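Local coordinates for protein alginate lyase (PDB 3NNB) that probably cleaves the polysaccharide alginate by beta-elimination, as a largely helical member of the alginate lyase family, at residues K60-S65 / K141-L146. Residues are numbered along the deposited sequence; the frame is centred on the assembly and turned at random. Where two conformers were deposited one is given.
Sequences KHDYMS and KMNPHL
Asp62 OD1 accepts two hydrogen bonds from 141-146, arriving from opposite faces of the carboxylate. Asn143 ND2 lies 2.7 Å from Asp62 OD1, on its anti side, and the bond is nearly straight, at 173°, with the acceptor in the amide plane. His145 NE2, 2.8 Å from Asp62 OD1, instead stands above the carboxylate plane, and its bond is more bent, at 141°. Chi1 of 69° sets CG of His145 between its own backbone N and carbonyl carbon, and the ring extends from there to Asp62. OD2 of the same carboxylate is hydrogen-bonded to Ser57 OG, so both oxygens have partners. An alanine in place of Asp62 would remove the acceptor shared by Asn143 ND2 and His145 NE2 and the partner of Ser57, and the imidazole would probably be less restrained in its rotation.

Two further bonds use backbone carbonyls: Asn143 N donates to His61 O at 2.9 Å, and the side-chain His61 ND1 donates to Lys141 O at 2.7 Å, on a lone pair and in the imidazole plane. Both segments are largely irregular and run into the short parallel strands 64-66 and 148-151, so the contact joins the approaches to this two-stranded sheet beside the mainly helical body. A water bridges them, accepting from Tyr63 N at 2.8 Å and donating to Asn143 O and His145 O; it also sits over the centre of one face of the His145 ring.

Beside the polar bonds, the extended selenomethionine Met142 brings CE to 3.6 Å from Tyr63 CB, and its SE makes an oblique Met-aromatic contact, 4.8 Å from the Tyr63 ring centroid. Leu146 CD2 touches the CD2 and CE2 atoms of that ring, whose hydroxyl is hydrogen-bonded to Asp167.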
loop_
_atom_site.group_PDB
_atom_site.type_symbol
_atom_site.label_atom_id
_atom_site.label_comp_id
_atom_site.label_asym_id
_atom_site.label_seq_id
_atom_site.Cartn_x
_atom_site.Cartn_y
_atom_site.Cartn_z
ATOM N N LYS A 60 -5.091 -24.989 -2.417
ATOM C CA LYS A 60 -4.018 -24.198 -3.010
ATOM C C LYS A 60 -4.517 -22.799 -3.387
ATOM O O LYS A 60 -3.740 -21.855 -3.491
ATOM C CB LYS A 60 -3.464 -24.930 -4.250
ATOM C CG LYS A 60 -2.327 -24.230 -5.004
ATOM C CD LYS A 60 -0.966 -24.553 -4.452
ATOM C CE LYS A 60 -0.576 -25.983 -4.705
ATOM N NZ LYS A 60 0.719 -26.302 -4.021
ATOM N N HIS A 61 -5.827 -22.665 -3.586
ATOM C CA HIS A 61 -6.414 -21.368 -3.938
ATOM C C HIS A 61 -6.439 -20.394 -2.757
ATOM O O HIS A 61 -6.712 -19.206 -2.930
ATOM C CB HIS A 61 -7.825 -21.533 -4.478
ATOM C CG HIS A 61 -7.900 -22.216 -5.794
ATOM N ND1 HIS A 61 -7.955 -21.510 -6.981
ATOM C CD2 HIS A 61 -8.009 -23.532 -6.118
ATOM C CE1 HIS A 61 -8.078 -22.374 -7.983
ATOM N NE2 HIS A 61 -8.096 -23.608 -7.492
ATOM N N ASP A 62 -6.189 -20.890 -1.542
ATOM C CA ASP A 62 -5.977 -20.022 -0.422
ATOM C C ASP A 62 -4.592 -19.377 -0.453
ATOM O O ASP A 62 -3.555 -20.057 -0.513
ATOM C CB ASP A 62 -6.173 -20.752 0.908
ATOM C CG ASP A 62 -7.632 -21.143 1.176
ATOM O OD1 ASP A 62 -8.562 -20.643 0.503
ATOM O OD2 ASP A 62 -7.824 -21.948 2.119
ATOM N N TYR A 63 -4.598 -18.046 -0.350
ATOM C CA TYR A 63 -3.378 -17.277 -0.205
ATOM C C TYR A 63 -2.591 -17.732 1.020
ATOM O O TYR A 63 -3.160 -17.915 2.080
ATOM C CB TYR A 63 -3.683 -15.770 -0.118
ATOM C CG TYR A 63 -2.466 -14.888 0.046
ATOM C CD1 TYR A 63 -1.716 -14.461 -1.036
ATOM C CD2 TYR A 63 -2.090 -14.485 1.298
ATOM C CE1 TYR A 63 -0.623 -13.644 -0.865
ATOM C CE2 TYR A 63 -0.977 -13.659 1.491
ATOM C CZ TYR A 63 -0.251 -13.245 0.410
ATOM O OH TYR A 63 0.847 -12.424 0.600
HETATM N N MSE A 64 -1.293 -17.892 0.842
HETATM C CA MSE A 64 -0.408 -18.266 1.932
HETATM C C MSE A 64 0.839 -17.466 1.806
HETATM O O MSE A 64 1.472 -17.438 0.732
HETATM C CB MSE A 64 -0.084 -19.778 1.886
HETATM C CG MSE A 64 0.693 -20.233 3.119
HETATM SE SE MSE A 64 1.246 -22.079 2.901
HETATM C CE MSE A 64 2.322 -22.208 4.551
ATOM N N SER A 65 1.226 -16.844 2.912
ATOM C CA SER A 65 2.550 -16.194 2.975
ATOM C C SER A 65 3.192 -16.470 4.327
ATOM O O SER A 65 2.546 -17.036 5.207
ATOM C CB SER A 65 2.444 -14.674 2.782
ATOM O OG SER A 65 1.688 -14.075 3.811
ATOM N N LYS A 141 -7.617 -18.884 -9.449
ATOM C CA LYS A 141 -7.929 -17.696 -8.668
ATOM C C LYS A 141 -7.611 -17.817 -7.173
ATOM O O LYS A 141 -7.636 -18.893 -6.575
ATOM C CB LYS A 141 -9.381 -17.310 -8.799
ATOM C CG LYS A 141 -10.334 -18.295 -8.173
ATOM C CD LYS A 141 -11.755 -17.833 -8.348
ATOM C CE LYS A 141 -12.738 -18.851 -7.841
ATOM N NZ LYS A 141 -14.103 -18.473 -8.328
HETATM N N MSE A 142 -7.310 -16.663 -6.605
HETATM C CA MSE A 142 -7.111 -16.531 -5.164
HETATM C C MSE A 142 -8.467 -16.369 -4.475
HETATM O O MSE A 142 -9.251 -15.525 -4.854
HETATM C CB MSE A 142 -6.218 -15.342 -4.844
HETATM C CG MSE A 142 -6.045 -15.082 -3.370
HETATM SE SE MSE A 142 -4.935 -13.540 -2.994
HETATM C CE MSE A 142 -5.693 -13.052 -1.279
ATOM N N ASN A 143 -8.738 -17.184 -3.460
ATOM C CA ASN A 143 -9.942 -16.991 -2.633
ATOM C C ASN A 143 -9.903 -15.652 -1.907
ATOM O O ASN A 143 -8.827 -15.187 -1.515
ATOM C CB ASN A 143 -10.151 -18.164 -1.698
ATOM C CG ASN A 143 -10.408 -19.447 -2.432
ATOM O OD1 ASN A 143 -11.012 -19.442 -3.507
ATOM N ND2 ASN A 143 -9.957 -20.568 -1.853
ATOM N N PRO A 144 -11.072 -15.026 -1.700
ATOM C CA PRO A 144 -11.078 -13.675 -1.134
ATOM C C PRO A 144 -11.031 -13.655 0.410
ATOM O O PRO A 144 -11.987 -13.238 1.070
ATOM C CB PRO A 144 -12.387 -13.073 -1.680
ATOM C CG PRO A 144 -13.257 -14.245 -1.806
ATOM C CD PRO A 144 -12.392 -15.375 -2.270
ATOM N N HIS A 145 -9.890 -14.090 0.945
ATOM C CA HIS A 145 -9.596 -14.058 2.379
ATOM C C HIS A 145 -8.108 -14.255 2.591
ATOM O O HIS A 145 -7.401 -14.709 1.709
ATOM C CB HIS A 145 -10.356 -15.137 3.134
ATOM C CG HIS A 145 -9.895 -16.524 2.832
ATOM N ND1 HIS A 145 -8.834 -17.121 3.499
ATOM C CD2 HIS A 145 -10.342 -17.431 1.940
ATOM C CE1 HIS A 145 -8.663 -18.338 3.029
ATOM N NE2 HIS A 145 -9.552 -18.546 2.076
ATOM N N LEU A 146 -7.642 -13.896 3.782
ATOM C CA LEU A 146 -6.241 -14.044 4.150
ATOM C C LEU A 146 -6.130 -14.814 5.486
ATOM O O LEU A 146 -5.309 -14.505 6.338
ATOM C CB LEU A 146 -5.549 -12.660 4.208
ATOM C CG LEU A 146 -5.185 -12.094 2.817
ATOM C CD1 LEU A 146 -6.375 -11.299 2.306
ATOM C CD2 LEU A 146 -3.967 -11.214 2.877
HETATM O O HOH W 1 -7.117 -16.763 -0.086
#